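Local structure of monosaccharide ABC transporter substrate-binding protein, CUT2 family (Acidothermus cellulolyticus, 4RU1) at residues A[25-30]-A[105-110]; A[33-38]-A[251-256]; A[123-128]-A[159-164]. The protein probably binds carbohydrates for an ABC-type importer, and holds myo-inositol between the two lobes of a periplasmic binding protein fold. All coordinates share one frame; numbering follows the deposited sequence.

Interaction 1. Residues A[25-30]-A[105-110]. With INS (1,2,3,4,5,6-hexahydroxy-cyclohexane), chain M.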
loop_
_atom_site.group_PDB
_atom_site.type_symbol
_atom_site.label_atom_id
_atom_site.label_comp_id
_atom_site.label_asym_id
_atom_site.label_seq_id
_atom_site.Cartn_x
_atom_site.Cartn_y
_atom_site.Cartn_z
ATOM N N MET A 25 -8.565 -2.594 -13.702
ATOM C CA MET A 25 -7.669 -2.311 -12.518
ATOM C C MET A 25 -6.960 -3.605 -12.168
ATOM O O MET A 25 -7.630 -4.645 -11.883
ATOM C CB MET A 25 -8.435 -1.806 -11.315
ATOM C CG MET A 25 -7.652 -1.604 -10.065
ATOM S SD MET A 25 -8.554 -0.689 -8.683
ATOM C CE MET A 25 -8.318 0.980 -9.329
ATOM N N ILE A 26 -5.619 -3.584 -12.254
ATOM C CA ILE A 26 -4.768 -4.756 -12.154
ATOM C C ILE A 26 -3.798 -4.552 -11.024
ATOM O O ILE A 26 -3.041 -3.565 -10.976
ATOM C CB ILE A 26 -4.037 -4.916 -13.457
ATOM C CG1 ILE A 26 -5.054 -5.157 -14.581
ATOM C CG2 ILE A 26 -3.131 -6.125 -13.395
ATOM C CD1 ILE A 26 -4.456 -5.045 -15.986
ATOM N N THR A 27 -3.843 -5.453 -10.051
ATOM C CA THR A 27 -3.014 -5.308 -8.884
ATOM C C THR A 27 -2.260 -6.620 -8.537
ATOM O O THR A 27 -2.324 -7.642 -9.201
ATOM C CB THR A 27 -3.851 -4.871 -7.690
ATOM O OG1 THR A 27 -4.402 -6.055 -7.115
ATOM C CG2 THR A 27 -4.910 -3.885 -8.054
ATOM N N HIS A 28 -1.424 -6.494 -7.518
ATOM C CA HIS A 28 -0.619 -7.581 -6.950
ATOM C C HIS A 28 -1.187 -8.174 -5.672
ATOM O O HIS A 28 -0.470 -8.886 -5.001
ATOM C CB HIS A 28 0.781 -7.048 -6.699
ATOM C CG HIS A 28 0.825 -5.895 -5.724
ATOM N ND1 HIS A 28 0.697 -4.579 -6.149
ATOM C CD2 HIS A 28 1.006 -5.841 -4.394
ATOM C CE1 HIS A 28 0.802 -3.780 -5.121
ATOM N NE2 HIS A 28 0.967 -4.515 -4.038
ATOM N N GLN A 29 -2.469 -7.854 -5.362
ATOM C CA GLN A 29 -3.179 -8.274 -4.158
ATOM C C GLN A 29 -2.951 -9.781 -3.917
ATOM O O GLN A 29 -3.202 -10.612 -4.831
ATOM C CB GLN A 29 -4.649 -7.968 -4.292
ATOM C CG GLN A 29 -5.484 -8.640 -3.241
ATOM C CD GLN A 29 -6.927 -8.350 -3.331
ATOM O OE1 GLN A 29 -7.428 -7.878 -4.339
ATOM N NE2 GLN A 29 -7.625 -8.581 -2.239
ATOM N N GLN A 30 -2.450 -10.098 -2.735
ATOM C CA GLN A 30 -2.496 -11.489 -2.255
ATOM C C GLN A 30 -3.918 -11.791 -1.870
ATOM O O GLN A 30 -4.558 -11.013 -1.140
ATOM C CB GLN A 30 -1.619 -11.629 -1.040
ATOM C CG GLN A 30 -1.650 -12.979 -0.375
ATOM C CD GLN A 30 -0.819 -13.999 -1.146
ATOM O OE1 GLN A 30 0.272 -13.706 -1.638
ATOM N NE2 GLN A 30 -1.340 -15.196 -1.264
ATOM N N VAL A 105 -2.628 4.473 -16.015
ATOM C CA VAL A 105 -2.338 5.152 -14.755
ATOM C C VAL A 105 -1.791 4.117 -13.812
ATOM O O VAL A 105 -2.298 3.000 -13.785
ATOM C CB VAL A 105 -3.539 5.901 -14.206
ATOM C CG1 VAL A 105 -3.307 6.457 -12.785
ATOM C CG2 VAL A 105 -3.862 7.074 -15.153
ATOM N N ALA A 106 -0.727 4.479 -13.071
ATOM C CA ALA A 106 -0.105 3.586 -12.075
ATOM C C ALA A 106 -0.510 4.034 -10.687
ATOM O O ALA A 106 -0.871 5.200 -10.486
ATOM C CB ALA A 106 1.378 3.459 -12.244
ATOM N N PHE A 107 -0.571 3.123 -9.744
ATOM C CA PHE A 107 -0.964 3.505 -8.432
ATOM C C PHE A 107 -0.408 2.489 -7.428
ATOM O O PHE A 107 0.003 1.365 -7.792
ATOM C CB PHE A 107 -2.501 3.693 -8.290
ATOM C CG PHE A 107 -3.272 2.404 -8.306
ATOM C CD1 PHE A 107 -3.515 1.715 -9.476
ATOM C CD2 PHE A 107 -3.841 1.949 -7.132
ATOM C CE1 PHE A 107 -4.225 0.504 -9.484
ATOM C CE2 PHE A 107 -4.519 0.734 -7.125
ATOM C CZ PHE A 107 -4.748 0.060 -8.286
ATOM N N ASN A 108 -0.304 2.926 -6.172
ATOM C CA ASN A 108 0.009 2.140 -4.998
ATOM C C ASN A 108 1.494 1.662 -4.920
ATOM O O ASN A 108 2.128 1.860 -3.877
ATOM C CB ASN A 108 -0.861 0.941 -4.824
ATOM C CG ASN A 108 -0.535 0.201 -3.562
ATOM O OD1 ASN A 108 0.151 -0.826 -3.616
ATOM N ND2 ASN A 108 -0.959 0.685 -2.432
ATOM N N ALA A 109 2.015 1.047 -5.983
ATOM C CA ALA A 109 3.389 0.608 -6.021
ATOM C C ALA A 109 4.030 1.022 -7.297
ATOM O O ALA A 109 3.436 0.865 -8.338
ATOM C CB ALA A 109 3.485 -0.868 -5.863
ATOM N N GLY A 110 5.306 1.409 -7.219
ATOM C CA GLY A 110 6.144 1.775 -8.368
ATOM C C GLY A 110 6.336 3.269 -8.583
ATOM O O GLY A 110 6.456 3.685 -9.710
HETATM C C1 INS M . 0.045 -1.790 1.757
HETATM C C2 INS M . 0.006 -3.191 2.348
HETATM C C3 INS M . -0.460 -4.174 1.273
HETATM C C4 INS M . 0.320 -4.061 -0.018
HETATM C C5 INS M . 0.271 -2.678 -0.583
HETATM C C6 INS M . 0.721 -1.629 0.397
HETATM O O1 INS M . 0.535 -0.812 2.687
HETATM O O2 INS M . 1.371 -3.521 2.657
HETATM O O3 INS M . -0.277 -5.486 1.840
HETATM O O4 INS M . -0.168 -5.013 -0.998
HETATM O O5 INS M . 1.114 -2.526 -1.747
HETATM O O6 INS M . 0.539 -0.287 -0.140
#
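Met25 and Phe107 form the tight part of this contact, their side chains crossing at about a right angle. CG of Met25 lies 3.8 Å from CZ of Phe107, and the bend at the end of the methionine chain (chi3 -80°) brings CE equally near that carbon. SD, 4.9 Å from the centroid of the Phe107 ring, makes an oblique Met-aromatic contact. CG2 of Thr27 adds an apolar touch on the same CZ, while its OG1 turns to Tyr56 and closes an ST turn with Gln29 N.

Past the strand ends the protein-protein contact is looser and myo-inositol carries it. CE1 of His28 is 3.4 Å from OD1 of Asn108, met at the ring edge, yet the firm bonds go to the ligand. Its O5 receives a hydrogen bond from His28 NE2 (3.0 Å) and gives one to Asn108 OD1 (2.7 Å), while Asn108 ND2 donates to O6 at 2.9 Å. Thr83 holds His28 ND1, and Glu256 also binds Asn108 ND2. The strand axes pass 9.1 Å apart with strand 79-82 between them, and the ligand sits beyond their C-terminal ends, as in type I periplasmic sugar-binding proteins.

Interaction 2. Residues A[33-38]-A[251-256]. With INS (1,2,3,4,5,6-hexahydroxy-cyclohexane), chain M.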
loop_
_atom_site.group_PDB
_atom_site.type_symbol
_atom_site.label_atom_id
_atom_site.label_comp_id
_atom_site.label_asym_id
_atom_site.label_seq_id
_atom_site.Cartn_x
_atom_site.Cartn_y
_atom_site.Cartn_z
ATOM N N ASP A 33 -5.900 -10.272 1.466
ATOM C CA ASP A 33 -5.304 -9.032 1.970
ATOM C C ASP A 33 -6.377 -7.939 1.881
ATOM O O ASP A 33 -6.683 -7.390 0.800
ATOM C CB ASP A 33 -4.030 -8.709 1.213
ATOM C CG ASP A 33 -3.370 -7.409 1.729
ATOM O OD1 ASP A 33 -3.979 -6.793 2.636
ATOM O OD2 ASP A 33 -2.272 -7.063 1.214
ATOM N N THR A 34 -6.975 -7.638 3.031
ATOM C CA THR A 34 -8.102 -6.785 3.127
ATOM C C THR A 34 -7.814 -5.302 2.782
ATOM O O THR A 34 -8.702 -4.511 2.556
ATOM C CB THR A 34 -8.790 -6.868 4.486
ATOM O OG1 THR A 34 -7.873 -6.512 5.495
ATOM C CG2 THR A 34 -9.357 -8.271 4.699
ATOM N N PHE A 35 -6.540 -4.943 2.741
ATOM C CA PHE A 35 -6.176 -3.589 2.324
ATOM C C PHE A 35 -6.801 -3.251 1.005
ATOM O O PHE A 35 -7.281 -2.165 0.808
ATOM C CB PHE A 35 -4.660 -3.463 2.158
ATOM C CG PHE A 35 -4.222 -2.194 1.494
ATOM C CD1 PHE A 35 -4.093 -1.049 2.200
ATOM C CD2 PHE A 35 -3.812 -2.219 0.163
ATOM C CE1 PHE A 35 -3.610 0.114 1.568
ATOM C CE2 PHE A 35 -3.363 -1.098 -0.464
ATOM C CZ PHE A 35 -3.299 0.075 0.249
ATOM N N TRP A 36 -6.886 -4.227 0.129
ATOM C CA TRP A 36 -7.247 -4.046 -1.292
ATOM C C TRP A 36 -8.788 -3.845 -1.355
ATOM O O TRP A 36 -9.320 -3.331 -2.349
ATOM C CB TRP A 36 -6.735 -5.208 -2.155
ATOM C CG TRP A 36 -5.285 -5.130 -2.254
ATOM C CD1 TRP A 36 -4.346 -5.750 -1.423
ATOM C CD2 TRP A 36 -4.555 -4.230 -3.071
ATOM N NE1 TRP A 36 -3.052 -5.300 -1.745
ATOM C CE2 TRP A 36 -3.179 -4.352 -2.736
ATOM C CE3 TRP A 36 -4.918 -3.302 -4.085
ATOM C CZ2 TRP A 36 -2.205 -3.605 -3.402
ATOM C CZ3 TRP A 36 -3.933 -2.584 -4.708
ATOM C CH2 TRP A 36 -2.620 -2.704 -4.354
ATOM N N ASP A 37 -9.531 -4.310 -0.332
ATOM C CA ASP A 37 -10.985 -3.997 -0.278
ATOM C C ASP A 37 -11.202 -2.476 -0.161
ATOM O O ASP A 37 -12.161 -1.963 -0.742
ATOM C CB ASP A 37 -11.679 -4.768 0.856
ATOM C CG ASP A 37 -11.513 -6.339 0.721
ATOM O OD1 ASP A 37 -11.480 -6.858 -0.413
ATOM O OD2 ASP A 37 -11.426 -7.004 1.778
ATOM N N ILE A 38 -10.310 -1.747 0.516
ATOM C CA ILE A 38 -10.510 -0.313 0.611
ATOM C C ILE A 38 -10.175 0.339 -0.729
ATOM O O ILE A 38 -10.864 1.250 -1.171
ATOM C CB ILE A 38 -9.624 0.301 1.731
ATOM C CG1 ILE A 38 -9.714 -0.484 3.059
ATOM C CG2 ILE A 38 -10.033 1.739 1.919
ATOM C CD1 ILE A 38 -8.489 -0.293 3.978
ATOM N N GLN A 251 -2.030 6.095 3.963
ATOM C CA GLN A 251 -1.773 6.326 2.540
ATOM C C GLN A 251 -3.017 6.562 1.714
ATOM O O GLN A 251 -2.936 6.741 0.482
ATOM C CB GLN A 251 -0.952 5.201 1.877
ATOM C CG GLN A 251 -1.706 3.888 1.763
ATOM C CD GLN A 251 -0.935 2.797 1.010
ATOM O OE1 GLN A 251 -0.652 1.690 1.556
ATOM N NE2 GLN A 251 -0.659 3.066 -0.242
ATOM N N GLN A 252 -4.180 6.501 2.366
ATOM C CA GLN A 252 -5.502 6.716 1.742
ATOM C C GLN A 252 -5.705 5.832 0.527
ATOM O O GLN A 252 -5.874 6.306 -0.616
ATOM C CB GLN A 252 -5.766 8.174 1.440
ATOM C CG GLN A 252 -5.748 9.064 2.657
ATOM C CD GLN A 252 -6.059 10.476 2.260
ATOM O OE1 GLN A 252 -5.160 11.180 1.687
ATOM N NE2 GLN A 252 -7.302 10.855 2.390
ATOM N N PRO A 253 -5.814 4.521 0.800
ATOM C CA PRO A 253 -6.213 3.642 -0.311
ATOM C C PRO A 253 -7.474 3.962 -1.026
ATOM O O PRO A 253 -7.560 3.669 -2.244
ATOM C CB PRO A 253 -6.341 2.260 0.348
ATOM C CG PRO A 253 -6.502 2.558 1.813
ATOM C CD PRO A 253 -5.656 3.781 2.055
ATOM N N TYR A 254 -8.460 4.521 -0.336
ATOM C CA TYR A 254 -9.697 4.874 -1.001
ATOM C C TYR A 254 -9.416 5.876 -2.082
ATOM O O TYR A 254 -9.959 5.818 -3.197
ATOM C CB TYR A 254 -10.699 5.435 -0.005
ATOM C CG TYR A 254 -12.119 5.753 -0.523
ATOM C CD1 TYR A 254 -12.382 6.963 -1.186
ATOM C CD2 TYR A 254 -13.199 4.824 -0.386
ATOM C CE1 TYR A 254 -13.668 7.258 -1.637
ATOM C CE2 TYR A 254 -14.499 5.143 -0.817
ATOM C CZ TYR A 254 -14.715 6.356 -1.421
ATOM O OH TYR A 254 -16.009 6.667 -1.783
ATOM N N VAL A 255 -8.546 6.841 -1.766
ATOM C CA VAL A 255 -8.140 7.867 -2.721
ATOM C C VAL A 255 -7.346 7.284 -3.892
ATOM O O VAL A 255 -7.469 7.730 -5.029
ATOM C CB VAL A 255 -7.411 9.043 -2.086
ATOM C CG1 VAL A 255 -6.911 10.078 -3.098
ATOM C CG2 VAL A 255 -8.342 9.711 -1.088
ATOM N N GLU A 256 -6.383 6.430 -3.571
ATOM C CA GLU A 256 -5.632 5.754 -4.625
ATOM C C GLU A 256 -6.538 5.056 -5.651
ATOM O O GLU A 256 -6.382 5.272 -6.853
ATOM C CB GLU A 256 -4.672 4.743 -4.052
ATOM C CG GLU A 256 -3.608 5.379 -3.145
ATOM C CD GLU A 256 -2.648 4.403 -2.536
ATOM O OE1 GLU A 256 -2.652 3.183 -2.828
ATOM O OE2 GLU A 256 -1.846 4.842 -1.656
HETATM C C1 INS M . 0.045 -1.790 1.757
HETATM C C2 INS M . 0.006 -3.191 2.348
HETATM C C3 INS M . -0.460 -4.174 1.273
HETATM C C4 INS M . 0.320 -4.061 -0.018
HETATM C C5 INS M . 0.271 -2.678 -0.583
HETATM C C6 INS M . 0.721 -1.629 0.397
HETATM O O1 INS M . 0.535 -0.812 2.687
HETATM O O2 INS M . 1.371 -3.521 2.657
HETATM O O3 INS M . -0.277 -5.486 1.840
HETATM O O4 INS M . -0.168 -5.013 -0.998
HETATM O O5 INS M . 1.114 -2.526 -1.747
HETATM O O6 INS M . 0.539 -0.287 -0.140
#
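Pro253 fits against both Phe35 and Ile38, and these apolar contacts join the starts of helices 35-49 and 253-270. CB of Pro253 lies 3.7 Å from CE1 of Phe35, and its CG is 3.6 Å from CG2 of Ile38. That CG2 branch stands anti to the backbone N and also reaches CB of Tyr254.

Over one face of Phe35, C1 of myo-inositol sits 3.9 Å above the plane and over the ring centre. OE1 of Gln251 comes obliquely to the same ring, 3.4 Å from CE1, the amide plane turned 37° from that of the ring.

Hydrogen bonds fix the rim of the ligand from both segments. Its O3 donates to Asp33 OD2 at 2.6 Å, its O4 accepts at the indole edge from Trp36 NE1 (3.0 Å), and its O6 donates to Gln251 OE1 (2.9 Å). A second shell orients two of these groups. Asp33 OD1 takes a capping bond from Phe35 N, met from above the carboxylate plane. Gln251 NE2 donates to the syn lone pair of Glu256 OE2 at 2.6 Å, which fixes the rotation of the amide. An aromatic face under the ring with polar groups at its rim is characteristic of a carbohydrate-binding cleft.

Interaction 3. Residues A[123-128]-A[159-164]. With INS (1,2,3,4,5,6-hexahydroxy-cyclohexane), chain M.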
loop_
_atom_site.group_PDB
_atom_site.type_symbol
_atom_site.label_atom_id
_atom_site.label_comp_id
_atom_site.label_asym_id
_atom_site.label_seq_id
_atom_site.Cartn_x
_atom_site.Cartn_y
_atom_site.Cartn_z
ATOM N N PHE A 123 -0.641 7.628 -8.522
ATOM C CA PHE A 123 -1.313 7.969 -7.212
ATOM C C PHE A 123 -0.833 7.040 -6.112
ATOM O O PHE A 123 -0.986 5.800 -6.212
ATOM C CB PHE A 123 -2.861 7.860 -7.358
ATOM C CG PHE A 123 -3.410 8.803 -8.400
ATOM C CD1 PHE A 123 -3.412 8.419 -9.703
ATOM C CD2 PHE A 123 -3.715 10.129 -8.081
ATOM C CE1 PHE A 123 -3.826 9.314 -10.693
ATOM C CE2 PHE A 123 -4.131 11.021 -9.059
ATOM C CZ PHE A 123 -4.178 10.586 -10.361
ATOM N N GLY A 124 -0.233 7.636 -5.081
ATOM C CA GLY A 124 0.137 6.930 -3.874
ATOM C C GLY A 124 1.003 7.729 -3.017
ATOM O O GLY A 124 1.181 8.944 -3.219
ATOM N N GLN A 125 1.676 7.058 -2.093
ATOM C CA GLN A 125 2.592 7.784 -1.221
ATOM C C GLN A 125 4.019 7.399 -1.516
ATOM O O GLN A 125 4.317 6.273 -2.012
ATOM C CB GLN A 125 2.177 7.626 0.247
ATOM C CG GLN A 125 2.984 6.770 1.163
ATOM C CD GLN A 125 2.279 6.365 2.429
ATOM O OE1 GLN A 125 1.429 7.101 2.916
ATOM N NE2 GLN A 125 2.621 5.215 2.950
ATOM N N ASP A 126 4.924 8.335 -1.246
ATOM C CA ASP A 126 6.300 8.130 -1.517
ATOM C C ASP A 126 6.798 7.328 -0.336
ATOM O O ASP A 126 6.816 7.820 0.800
ATOM C CB ASP A 126 7.028 9.499 -1.615
ATOM C CG ASP A 126 8.537 9.333 -1.917
ATOM O OD1 ASP A 126 9.184 8.386 -1.427
ATOM O OD2 ASP A 126 9.121 10.188 -2.601
ATOM N N GLU A 127 7.105 6.080 -0.604
ATOM C CA GLU A 127 7.325 5.132 0.449
ATOM C C GLU A 127 8.698 5.307 1.148
ATOM O O GLU A 127 8.844 5.019 2.336
ATOM C CB GLU A 127 7.139 3.697 -0.038
ATOM C CG GLU A 127 5.734 3.339 -0.541
ATOM C CD GLU A 127 4.620 3.434 0.509
ATOM O OE1 GLU A 127 4.871 3.818 1.657
ATOM O OE2 GLU A 127 3.468 3.132 0.113
ATOM N N THR A 128 9.744 5.643 0.381
ATOM C CA THR A 128 11.021 6.088 0.961
ATOM C C THR A 128 10.811 7.257 1.932
ATOM O O THR A 128 11.282 7.215 3.055
ATOM C CB THR A 128 12.043 6.414 -0.117
ATOM O OG1 THR A 128 12.239 5.226 -0.921
ATOM C CG2 THR A 128 13.321 6.760 0.521
ATOM N N GLU A 159 10.075 -2.589 0.248
ATOM C CA GLU A 159 11.474 -2.405 0.497
ATOM C C GLU A 159 11.813 -0.935 0.710
ATOM O O GLU A 159 12.626 -0.593 1.525
ATOM C CB GLU A 159 12.328 -3.009 -0.669
ATOM C CG GLU A 159 12.120 -4.493 -0.792
ATOM C CD GLU A 159 12.714 -5.340 0.339
ATOM O OE1 GLU A 159 13.614 -4.900 1.056
ATOM O OE2 GLU A 159 12.186 -6.447 0.472
ATOM N N SER A 160 11.138 -0.045 -0.019
ATOM C CA SER A 160 11.406 1.383 0.132
ATOM C C SER A 160 11.084 1.828 1.535
ATOM O O SER A 160 11.765 2.712 2.067
ATOM C CB SER A 160 10.545 2.138 -0.888
ATOM O OG SER A 160 11.020 1.935 -2.193
ATOM N N ARG A 161 9.981 1.328 2.106
ATOM C CA ARG A 161 9.612 1.715 3.448
ATOM C C ARG A 161 10.709 1.355 4.464
ATOM O O ARG A 161 11.145 2.208 5.250
ATOM C CB ARG A 161 8.282 1.048 3.883
ATOM C CG ARG A 161 7.054 1.507 3.146
ATOM C CD ARG A 161 5.785 0.790 3.593
ATOM N NE ARG A 161 4.627 1.328 2.857
ATOM C CZ ARG A 161 3.449 0.729 2.813
ATOM N NH1 ARG A 161 3.176 -0.364 3.512
ATOM N NH2 ARG A 161 2.496 1.299 2.167
ATOM N N CYS A 162 11.150 0.117 4.363
ATOM C CA CYS A 162 12.214 -0.339 5.286
ATOM C C CYS A 162 13.533 0.366 5.010
ATOM O O CYS A 162 14.254 0.791 5.987
ATOM C CB CYS A 162 12.343 -1.829 5.230
ATOM S SG CYS A 162 10.821 -2.618 5.746
ATOM N N ASN A 163 13.886 0.542 3.752
ATOM C CA ASN A 163 15.153 1.285 3.502
ATOM C C ASN A 163 15.035 2.720 4.096
ATOM O O ASN A 163 16.011 3.258 4.610
ATOM C CB ASN A 163 15.473 1.282 2.043
ATOM C CG ASN A 163 16.633 2.136 1.707
ATOM O OD1 ASN A 163 16.458 3.185 1.145
ATOM N ND2 ASN A 163 17.834 1.714 2.089
ATOM N N GLY A 164 13.859 3.325 3.970
ATOM C CA GLY A 164 13.736 4.679 4.474
ATOM C C GLY A 164 13.902 4.717 5.959
ATOM O O GLY A 164 14.608 5.632 6.472
HETATM C C1 INS M . 0.045 -1.790 1.757
HETATM C C2 INS M . 0.006 -3.191 2.348
HETATM C C3 INS M . -0.460 -4.174 1.273
HETATM C C4 INS M . 0.320 -4.061 -0.018
HETATM C C5 INS M . 0.271 -2.678 -0.583
HETATM C C6 INS M . 0.721 -1.629 0.397
HETATM O O1 INS M . 0.535 -0.812 2.687
HETATM O O2 INS M . 1.371 -3.521 2.657
HETATM O O3 INS M . -0.277 -5.486 1.840
HETATM O O4 INS M . -0.168 -5.013 -0.998
HETATM O O5 INS M . 1.114 -2.526 -1.747
HETATM O O6 INS M . 0.539 -0.287 -0.140
HETATM O O HOH W 1 14.337 3.427 -0.753
#
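The backbones of Glu127 and Arg161 come close, CA to CA 5.1 Å, and those of Thr128 and Gly164 closer still, 4.7 Å between their CA atoms.

The main side-chain link is a side-on salt bridge. Arg161 NE donates to Glu127 OE1 at 2.8 Å, nearly straight at 174°, and NH2 donates to OE2 at 2.9 Å. Arg161, extended from CG to NE, runs alongside the bent Glu127 (chi2 -63°) and points the same way, but their flat ends are turned 70° apart, and both nitrogens meet the carboxylate from above its plane. Gln125 NE2 donates to the same OE1 from the opposite face, so two donors grip that oxygen.

Held in this way, the guanidinium presents its edge to myo-inositol, with NH1 2.8 Å and NH2 2.9 Å from the ligand's O1. An alanine in place of Arg161 would probably leave the Glu127 carboxylate without its charged mate and the ligand's O1 without both guanidinium donors.

Farther along, Thr128 OG1 packs on Ser160 CB at 3.5 Å, Ser160 OG being bonded to Val156 O, and a water bridges Thr128 OG1 to Asn163 OD1. A CB built on Gly164 would fall 2.4 Å from Thr128 O, which is evidence that this approach depends on glycine. Arg161 CA also makes a CA-H...O contact to Glu127 O.

The chain leaves strand 121-124, which pairs with strands 104-107 and 280-281 of one sheet, and enters helix 127-140, whose first turn packs on helix 156-168. Cys162 of that helix packs against strands 145-150 and 172-177 of the other sheet, and Phe230, on strand 226-230 of that second sheet, touches Gln125, Glu127 and Arg161.

All three contacts meet at myo-inositol. Interaction 1 is wholly buried and joins two strands of one sheet, with a sulfur-aromatic core and polar groups at its ligand end. Interaction 2 is also largely buried and joins two helix starts through apolar packing, with Tyr254 partly exposed at its margin. Interaction 3 differs in chemistry: a salt bridge joins the start of helix 127-140 to helix 156-168, just past the crossover from the sheet of interaction 1, and its Thr128 side is partly exposed and hydrated. Interactions 1 and 3 share a sheet, strand 104-107 lying beside strand 121-124. Asn108 with Glu256 couples interactions 1 and 2, and a weak bond from Arg161 to Gln251 couples 3 to 2.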